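Local structure of allantoin racemase (Pseudomonas fluorescens, 5LG5) at residues Gln21-Ala26 with Asp200-Val206; Met1-Asn7 with Gly29-Leu35; Ala41-Glu45 with Met144-Glu148. The protein catalyses the racemisation of allantoin, interconverting its two enantiomers, and belongs to the HyuE family of hydantoin racemases. One frame throughout, in Å; residues are numbered along the deposited sequence.

Contact 1 of 3, residues Gln21-Ala26 with Asp200-Val206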
loop_
_atom_site.group_PDB
_atom_site.type_symbol
_atom_site.label_atom_id
_atom_site.label_comp_id
_atom_site.label_asym_id
_atom_site.label_seq_id
_atom_site.Cartn_x
_atom_site.Cartn_y
_atom_site.Cartn_z
ATOM N N GLN E 21 -30.879 -14.806 -15.818
ATOM C CA GLN E 21 -29.585 -15.386 -15.496
ATOM C C GLN E 21 -29.514 -15.818 -14.048
ATOM O O GLN E 21 -28.944 -16.862 -13.729
ATOM C CB GLN E 21 -28.466 -14.392 -15.797
ATOM C CG GLN E 21 -28.229 -14.213 -17.278
ATOM C CD GLN E 21 -27.879 -15.527 -17.954
ATOM O OE1 GLN E 21 -27.085 -16.323 -17.434
ATOM N NE2 GLN E 21 -28.460 -15.756 -19.131
ATOM N N ALA E 22 -30.100 -15.012 -13.170
ATOM C CA ALA E 22 -30.100 -15.340 -11.754
ATOM C C ALA E 22 -30.878 -16.628 -11.545
ATOM O O ALA E 22 -30.447 -17.531 -10.815
ATOM C CB ALA E 22 -30.707 -14.192 -10.941
ATOM N N ARG E 23 -32.031 -16.705 -12.201
ATOM C CA ARG E 23 -32.883 -17.886 -12.112
ATOM C C ARG E 23 -32.218 -19.144 -12.655
ATOM O O ARG E 23 -32.447 -20.241 -12.154
ATOM C CB ARG E 23 -34.206 -17.641 -12.826
ATOM C CG ARG E 23 -35.245 -16.995 -11.947
ATOM C CD ARG E 23 -36.589 -16.967 -12.639
ATOM N NE ARG E 23 -36.673 -15.815 -13.525
ATOM C CZ ARG E 23 -37.129 -14.629 -13.145
ATOM N NH1 ARG E 23 -37.539 -14.449 -11.892
ATOM N NH2 ARG E 23 -37.169 -13.626 -14.015
ATOM N N ALA E 24 -31.372 -18.974 -13.662
ATOM C CA ALA E 24 -30.699 -20.109 -14.277
ATOM C C ALA E 24 -29.779 -20.849 -13.311
ATOM O O ALA E 24 -29.529 -22.040 -13.490
ATOM C CB ALA E 24 -29.934 -19.679 -15.533
ATOM N N VAL E 25 -29.245 -20.158 -12.307
ATOM C CA VAL E 25 -28.337 -20.841 -11.391
ATOM C C VAL E 25 -28.931 -21.026 -10.011
ATOM O O VAL E 25 -28.362 -21.739 -9.188
ATOM C CB VAL E 25 -26.982 -20.120 -11.272
ATOM C CG1 VAL E 25 -26.368 -19.997 -12.648
ATOM C CG2 VAL E 25 -27.158 -18.729 -10.630
ATOM N N ALA E 26 -30.061 -20.378 -9.746
ATOM C CA ALA E 26 -30.652 -20.439 -8.406
ATOM C C ALA E 26 -30.979 -21.879 -8.010
ATOM O O ALA E 26 -31.480 -22.660 -8.815
ATOM C CB ALA E 26 -31.897 -19.556 -8.314
ATOM N N ASP E 200 -19.555 -14.255 -14.201
ATOM C CA ASP E 200 -20.708 -13.386 -14.334
ATOM C C ASP E 200 -21.117 -12.999 -12.922
ATOM O O ASP E 200 -21.571 -13.854 -12.151
ATOM C CB ASP E 200 -21.859 -14.138 -15.030
ATOM C CG ASP E 200 -23.091 -13.262 -15.270
ATOM O OD1 ASP E 200 -23.137 -12.098 -14.810
ATOM O OD2 ASP E 200 -24.053 -13.770 -15.885
ATOM N N GLY E 201 -20.958 -11.718 -12.594
ATOM C CA GLY E 201 -21.262 -11.219 -11.263
ATOM C C GLY E 201 -22.689 -11.508 -10.848
ATOM O O GLY E 201 -22.984 -11.705 -9.672
ATOM N N VAL E 202 -23.598 -11.522 -11.810
ATOM C CA VAL E 202 -24.978 -11.817 -11.473
ATOM C C VAL E 202 -25.145 -13.227 -10.895
ATOM O O VAL E 202 -25.724 -13.397 -9.824
ATOM C CB VAL E 202 -25.894 -11.641 -12.680
ATOM C CG1 VAL E 202 -27.290 -12.188 -12.365
ATOM C CG2 VAL E 202 -25.949 -10.171 -13.062
ATOM N N THR E 203 -24.646 -14.234 -11.606
ATOM C CA THR E 203 -24.805 -15.603 -11.153
ATOM C C THR E 203 -23.893 -15.894 -9.986
ATOM O O THR E 203 -24.240 -16.665 -9.100
ATOM C CB THR E 203 -24.584 -16.623 -12.277
ATOM O OG1 THR E 203 -23.306 -16.387 -12.891
ATOM C CG2 THR E 203 -25.700 -16.504 -13.318
ATOM N N ALA E 204 -22.708 -15.291 -10.002
ATOM C CA ALA E 204 -21.834 -15.378 -8.842
ATOM C C ALA E 204 -22.574 -14.894 -7.601
ATOM O O ALA E 204 -22.625 -15.591 -6.588
ATOM C CB ALA E 204 -20.570 -14.552 -9.059
ATOM N N ALA E 205 -23.184 -13.715 -7.708
ATOM C CA ALA E 205 -23.867 -13.093 -6.573
ATOM C C ALA E 205 -24.995 -13.951 -6.040
ATOM O O ALA E 205 -25.207 -14.024 -4.819
ATOM C CB ALA E 205 -24.386 -11.708 -6.948
ATOM N N VAL E 206 -25.726 -14.593 -6.955
ATOM C CA VAL E 206 -26.820 -15.470 -6.537
ATOM C C VAL E 206 -26.319 -16.547 -5.608
ATOM O O VAL E 206 -26.901 -16.781 -4.549
ATOM C CB VAL E 206 -27.531 -16.133 -7.734
ATOM C CG1 VAL E 206 -28.509 -17.208 -7.254
ATOM C CG2 VAL E 206 -28.242 -15.078 -8.554
HETATM O O HOH W 1 -24.652 -16.057 -16.495
#
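Asp-200 faces Gln-21 through oxygens: OD2 of Asp-200 and OE1 of Gln-21 are 4.3 Å apart. A water sits between them, but its spacing to Asp-200 is too short to be trusted. Asp-200 is the N-cap of the helix that follows. Its OD1 accepts from Val-202 N at 3.1 Å, the donor standing above the carboxylate plane, while OD2 takes Gly-185 N. Val-202 then sends one methyl to the other helix, with CG1 4.1 Å from Ala-22 N. Next, the chi1 of Thr-203, 54°, sets CG2 anti to the carbonyl carbon and beside the backbone N. There Thr-203 CG2 lies 3.3 Å from Gln-21 O and 3.6 Å from Val-25 CG1. The side chains of Thr-203 and Val-25 cross nearly at right angles, and Leu-215 of the second subunit packs on both. One turn on, Val-206 spreads its two methyls along the first segment: Val-206 CG2 rests on Ala-22 CB at 3.5 Å, and Val-206 CG1 reaches Ala-26 CA at 4.0 Å. The axes of short segments 21-25 and 201-206 approach to 8.5 Å and cross at -44°, which the small Ala-22 probably helps to allow. Val-206 also touches Ile-72 in strand 70-74. Helix 201-214 follows strand 198-199 of one parallel sheet but packs beside strand 70-74 of the other. This is a helix-helix contact of an alpha/beta fold, tying its two sheets together.

Contact 2 of 3, residues Met1-Asn7 with Gly29-Leu35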
loop_
_atom_site.group_PDB
_atom_site.type_symbol
_atom_site.label_atom_id
_atom_site.label_comp_id
_atom_site.label_asym_id
_atom_site.label_seq_id
_atom_site.Cartn_x
_atom_site.Cartn_y
_atom_site.Cartn_z
ATOM N N MET E 1 -36.203 -19.647 -0.214
ATOM C CA MET E 1 -35.736 -18.312 0.120
ATOM C C MET E 1 -36.059 -17.386 -1.036
ATOM O O MET E 1 -36.204 -17.830 -2.182
ATOM C CB MET E 1 -34.223 -18.315 0.425
ATOM C CG MET E 1 -33.305 -18.376 -0.803
ATOM S SD MET E 1 -31.547 -18.292 -0.386
ATOM C CE MET E 1 -31.266 -19.904 0.365
ATOM N N ARG E 2 -36.181 -16.097 -0.742
ATOM C CA ARG E 2 -36.400 -15.105 -1.786
ATOM C C ARG E 2 -35.267 -14.087 -1.832
ATOM O O ARG E 2 -34.927 -13.467 -0.818
ATOM C CB ARG E 2 -37.744 -14.387 -1.610
ATOM C CG ARG E 2 -37.935 -13.258 -2.625
ATOM C CD ARG E 2 -39.275 -12.550 -2.461
ATOM N NE ARG E 2 -40.381 -13.396 -2.905
ATOM C CZ ARG E 2 -41.357 -13.823 -2.114
ATOM N NH1 ARG E 2 -41.374 -13.477 -0.830
ATOM N NH2 ARG E 2 -42.311 -14.599 -2.608
ATOM N N ILE E 3 -34.690 -13.924 -3.018
ATOM C CA ILE E 3 -33.613 -12.968 -3.220
ATOM C C ILE E 3 -34.051 -11.917 -4.216
ATOM O O ILE E 3 -34.467 -12.256 -5.329
ATOM C CB ILE E 3 -32.326 -13.664 -3.746
ATOM C CG1 ILE E 3 -31.925 -14.824 -2.823
ATOM C CG2 ILE E 3 -31.183 -12.685 -3.881
ATOM C CD1 ILE E 3 -30.683 -15.562 -3.295
ATOM N N LEU E 4 -34.007 -10.651 -3.801
ATOM C CA LEU E 4 -34.232 -9.535 -4.716
ATOM C C LEU E 4 -32.956 -9.305 -5.494
ATOM O O LEU E 4 -31.867 -9.297 -4.924
ATOM C CB LEU E 4 -34.631 -8.240 -3.996
ATOM C CG LEU E 4 -36.016 -8.021 -3.367
ATOM C CD1 LEU E 4 -36.771 -9.305 -3.108
ATOM C CD2 LEU E 4 -35.935 -7.164 -2.114
ATOM N N VAL E 5 -33.104 -9.186 -6.808
ATOM C CA VAL E 5 -32.013 -8.858 -7.689
ATOM C C VAL E 5 -32.366 -7.529 -8.330
ATOM O O VAL E 5 -33.265 -7.461 -9.160
ATOM C CB VAL E 5 -31.823 -9.965 -8.720
ATOM C CG1 VAL E 5 -30.619 -9.677 -9.607
ATOM C CG2 VAL E 5 -31.643 -11.291 -7.990
ATOM N N VAL E 6 -31.688 -6.465 -7.910
ATOM C CA VAL E 6 -32.106 -5.119 -8.270
ATOM C C VAL E 6 -31.201 -4.507 -9.321
ATOM O O VAL E 6 -29.991 -4.377 -9.135
ATOM C CB VAL E 6 -32.160 -4.207 -7.033
ATOM C CG1 VAL E 6 -32.845 -2.901 -7.374
ATOM C CG2 VAL E 6 -32.908 -4.903 -5.912
ATOM N N ASN E 7 -31.794 -4.172 -10.454
ATOM C CA ASN E 7 -31.087 -3.476 -11.511
ATOM C C ASN E 7 -30.716 -2.102 -10.964
ATOM O O ASN E 7 -31.456 -1.537 -10.149
ATOM C CB ASN E 7 -32.019 -3.359 -12.713
ATOM C CG ASN E 7 -31.324 -2.869 -13.973
ATOM O OD1 ASN E 7 -30.130 -2.554 -13.980
ATOM N ND2 ASN E 7 -32.096 -2.778 -15.052
ATOM N N GLY E 29 -35.769 -24.109 -4.449
ATOM C CA GLY E 29 -36.257 -23.444 -3.259
ATOM C C GLY E 29 -35.874 -21.980 -3.229
ATOM O O GLY E 29 -36.315 -21.243 -2.353
ATOM N N THR E 30 -35.070 -21.544 -4.193
ATOM C CA THR E 30 -34.705 -20.135 -4.272
ATOM C C THR E 30 -35.547 -19.406 -5.301
ATOM O O THR E 30 -35.525 -19.736 -6.487
ATOM C CB THR E 30 -33.219 -19.948 -4.609
ATOM O OG1 THR E 30 -32.408 -20.425 -3.520
ATOM C CG2 THR E 30 -32.917 -18.485 -4.861
ATOM N N GLU E 31 -36.297 -18.413 -4.844
ATOM C CA GLU E 31 -37.078 -17.577 -5.737
ATOM C C GLU E 31 -36.309 -16.294 -6.036
ATOM O O GLU E 31 -35.829 -15.621 -5.119
ATOM C CB GLU E 31 -38.441 -17.247 -5.123
ATOM C CG GLU E 31 -39.271 -16.303 -5.982
ATOM C CD GLU E 31 -40.565 -15.874 -5.316
ATOM O OE1 GLU E 31 -41.268 -15.023 -5.903
ATOM O OE2 GLU E 31 -40.880 -16.381 -4.211
ATOM N N ILE E 32 -36.192 -15.965 -7.314
ATOM C CA ILE E 32 -35.564 -14.724 -7.732
ATOM C C ILE E 32 -36.622 -13.675 -8.044
ATOM O O ILE E 32 -37.539 -13.913 -8.822
ATOM C CB ILE E 32 -34.710 -14.925 -9.004
ATOM C CG1 ILE E 32 -33.569 -15.917 -8.746
ATOM C CG2 ILE E 32 -34.160 -13.595 -9.483
ATOM C CD1 ILE E 32 -32.599 -15.480 -7.640
ATOM N N VAL E 33 -36.508 -12.507 -7.426
ATOM C CA VAL E 33 -37.374 -11.403 -7.802
ATOM C C VAL E 33 -36.577 -10.236 -8.351
ATOM O O VAL E 33 -35.845 -9.568 -7.627
ATOM C CB VAL E 33 -38.216 -10.936 -6.629
ATOM C CG1 VAL E 33 -39.091 -9.780 -7.060
ATOM C CG2 VAL E 33 -39.051 -12.101 -6.108
ATOM N N GLY E 34 -36.728 -9.986 -9.642
ATOM C CA GLY E 34 -36.029 -8.888 -10.281
ATOM C C GLY E 34 -36.751 -7.573 -10.105
ATOM O O GLY E 34 -37.941 -7.467 -10.407
ATOM N N LEU E 35 -36.039 -6.563 -9.609
ATOM C CA LEU E 35 -36.649 -5.252 -9.391
ATOM C C LEU E 35 -35.976 -4.168 -10.217
ATOM O O LEU E 35 -34.749 -4.134 -10.346
ATOM C CB LEU E 35 -36.610 -4.880 -7.910
ATOM C CG LEU E 35 -37.319 -5.825 -6.946
ATOM C CD1 LEU E 35 -37.171 -5.296 -5.542
ATOM C CD2 LEU E 35 -38.806 -5.957 -7.334
#
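Arg-2 and Glu-31 both set CG anti to the backbone N, with chi1 at 175° and 177°, and their side chains run side by side in the same direction. Glu-31 stays extended, while Arg-2 bends at chi3 and brings NH2 to 2.8 Å from Glu-31 OE2. This is a salt bridge, but its hydrogen bond is weak. The guanidinium and carboxylate planes stand 77° apart. Arg-2 NH1 is held by Pro-67 O, so the guanidinium has a second grip. Val-33 CG2 lies at its edge and 3.7 Å from Arg-2 CD.

Further along this face, Leu-4 CG meets Leu-35 CD1 at 3.7 Å, and Val-6 follows beside Leu-35. The other face carries Ile-3, Val-5 and Ile-32. There Val-5 CG2 touches Ile-32 CG2 at 3.7 Å. Gly-34, paired with Val-5, puts no side chain on that face. Thr-30 OG1 lies 3.5 Å from Met-1 CG, and its hydrogen bond goes to Glu-210.

Between the strands the backbone bonds alternate in direction. Glu-31 N gives to Met-1 O at 2.7 Å, and Ile-3 N gives to Glu-31 O at 2.9 Å. Val-33, Val-5, Leu-35 and Asn-7 continue the ladder in turn. Strand 31-35 is the outermost on this side of the sheet, and strand 70-74 bonds to the far edge of strand 2-7. Helix 12-25 covers Val-5 and Ile-32. Two neighbouring parallel strands joined through a helix make the classic beta-alpha-beta unit, here the first of the chain.

Contact 3 of 3, residues Ala41-Glu45 with Met144-Glu148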
loop_
_atom_site.group_PDB
_atom_site.type_symbol
_atom_site.label_atom_id
_atom_site.label_comp_id
_atom_site.label_asym_id
_atom_site.label_seq_id
_atom_site.Cartn_x
_atom_site.Cartn_y
_atom_site.Cartn_z
ATOM N N ALA E 41 -31.265 6.731 -14.095
ATOM C CA ALA E 41 -30.899 6.747 -15.508
ATOM C C ALA E 41 -31.166 5.385 -16.163
ATOM O O ALA E 41 -31.178 4.354 -15.484
ATOM C CB ALA E 41 -29.437 7.157 -15.676
ATOM N N GLU E 42 -31.386 5.366 -17.476
ATOM C CA GLU E 42 -31.668 4.095 -18.154
ATOM C C GLU E 42 -30.418 3.224 -18.227
ATOM O O GLU E 42 -30.482 2.017 -18.432
ATOM C CB GLU E 42 -32.254 4.344 -19.548
ATOM C CG GLU E 42 -31.336 5.109 -20.491
ATOM C CD GLU E 42 -31.954 5.299 -21.864
ATOM O OE1 GLU E 42 -32.783 4.460 -22.268
ATOM O OE2 GLU E 42 -31.624 6.298 -22.529
ATOM N N SER E 43 -29.273 3.869 -18.095
ATOM C CA SER E 43 -28.015 3.170 -17.949
ATOM C C SER E 43 -27.126 4.033 -17.077
ATOM O O SER E 43 -27.160 5.264 -17.161
ATOM C CB SER E 43 -27.379 2.870 -19.312
ATOM O OG SER E 43 -26.867 4.042 -19.901
ATOM N N VAL E 44 -26.348 3.384 -16.219
ATOM C CA VAL E 44 -25.509 4.104 -15.271
ATOM C C VAL E 44 -24.062 4.214 -15.726
ATOM O O VAL E 44 -23.309 3.244 -15.651
ATOM C CB VAL E 44 -25.549 3.430 -13.918
ATOM C CG1 VAL E 44 -24.657 4.192 -12.942
ATOM C CG2 VAL E 44 -26.979 3.377 -13.429
ATOM N N GLU E 45 -23.670 5.398 -16.185
ATOM C CA GLU E 45 -22.352 5.563 -16.785
ATOM C C GLU E 45 -21.638 6.784 -16.227
ATOM O O GLU E 45 -21.298 7.705 -16.974
ATOM C CB GLU E 45 -22.485 5.707 -18.309
ATOM C CG GLU E 45 -23.106 4.488 -18.997
ATOM C CD GLU E 45 -23.502 4.775 -20.443
ATOM O OE1 GLU E 45 -23.794 5.955 -20.763
ATOM O OE2 GLU E 45 -23.501 3.821 -21.260
ATOM N N MET E 144 -18.028 0.222 -25.539
ATOM C CA MET E 144 -19.420 0.177 -25.962
ATOM C C MET E 144 -20.312 0.529 -24.786
ATOM O O MET E 144 -20.100 0.029 -23.680
ATOM C CB MET E 144 -19.792 -1.226 -26.447
ATOM C CG MET E 144 -18.735 -1.911 -27.281
ATOM S SD MET E 144 -19.318 -2.254 -28.945
ATOM C CE MET E 144 -19.348 -0.603 -29.626
ATOM N N ALA E 145 -21.300 1.390 -25.011
ATOM C CA ALA E 145 -22.235 1.755 -23.949
ATOM C C ALA E 145 -23.077 0.555 -23.534
ATOM O O ALA E 145 -23.227 -0.402 -24.305
ATOM C CB ALA E 145 -23.126 2.915 -24.374
ATOM N N VAL E 146 -23.617 0.612 -22.314
ATOM C CA VAL E 146 -24.434 -0.469 -21.769
ATOM C C VAL E 146 -25.560 -0.903 -22.716
ATOM O O VAL E 146 -25.736 -2.095 -22.972
ATOM C CB VAL E 146 -25.048 -0.077 -20.403
ATOM C CG1 VAL E 146 -25.972 -1.168 -19.904
ATOM C CG2 VAL E 146 -23.946 0.203 -19.372
ATOM N N LEU E 147 -26.303 0.058 -23.256
ATOM C CA LEU E 147 -27.461 -0.274 -24.087
ATOM C C LEU E 147 -27.052 -0.837 -25.438
ATOM O O LEU E 147 -27.827 -1.539 -26.086
ATOM C CB LEU E 147 -28.366 0.947 -24.272
ATOM C CG LEU E 147 -28.938 1.566 -22.992
ATOM C CD1 LEU E 147 -29.748 2.795 -23.340
ATOM C CD2 LEU E 147 -29.801 0.544 -22.261
ATOM N N GLU E 148 -25.817 -0.556 -25.836
ATOM C CA GLU E 148 -25.291 -1.016 -27.116
ATOM C C GLU E 148 -25.088 -2.530 -27.083
ATOM O O GLU E 148 -24.937 -3.168 -28.126
ATOM C CB GLU E 148 -23.969 -0.294 -27.412
ATOM C CG GLU E 148 -23.969 0.617 -28.641
ATOM C CD GLU E 148 -22.735 1.526 -28.694
ATOM O OE1 GLU E 148 -22.098 1.744 -27.633
ATOM O OE2 GLU E 148 -22.395 2.021 -29.793
HETATM O O HOH W 2 -25.833 3.318 -22.132
#
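Glu-45 reaches Ala-145 and Val-146 with one carboxylate oxygen. Glu-45 OE2 accepts a weak hydrogen bond from Val-146 N at 3.4 Å and lies 3.3 Å from Ala-145 CB. A water donates to the same OE2 at 2.5 Å. It also sits 2.6 Å from Ser-43 OG and takes a weak bond from Leu-147 N, so it joins both loops. Beside it the contact is apolar, with Ser-43 CB 3.9 Å from Val-146 CB. Glu-42 and Leu-147 cross at about a right angle. The methyl CD1 of Leu-147 comes up against the carboxylate of Glu-42, 3.6 Å from OE1. With CG of Glu-42 between the backbone N and the carbonyl carbon (chi1 61°) and the chain extended beyond it, the carboxylate comes to that methyl.

Further out, Glu-148 OE1 accepts from Ala-145 N at 2.8 Å, which ties back the turn that presents Val-146 N. Ile-14 of helix 12-25 packs on Val-146 and Leu-147. The third subunit supplies Lys-231, which forms a salt bridge with Glu-45 OE1 and a hydrogen bond with Ser-43 OG, while its Lys-232 N bonds Glu-42 OE2. Were Glu-42 cut back to an alanine, Lys-232 N of the third subunit would probably lose its acceptor, and the Leu-147 methyl its carboxylate neighbour. Ala-41 pairs with a strand of the same neighbour in an antiparallel ladder. The loops follow strand 40-41 and strand 136-141, the latter outermost, within this chain, in the second parallel sheet. The contact bridges the two alpha/beta lobes of the Asp/Glu racemase fold, beside the third subunit.

Contacts 1 and 2 are neighbours, with centres about 10 Å apart. Ile-32 of contact 2 packs on Ala-22 and Ala-26 of contact 1. They share one beta-alpha-beta unit: strand 2-7, helix 12-25 and strand 31-35. Along the chain their segments alternate, and 200-206 comes last, so a late helix closes over the first unit. Contact 3 lies apart, its centre about 21 Å from that of contact 1 and about 23 Å from that of contact 2. In sequence it follows contact 2 and falls between the two segments of contact 1. Contacts 1 and 3 therefore tie the early chain to its later and middle parts, while contact 2 pairs two neighbouring strands within one sheet.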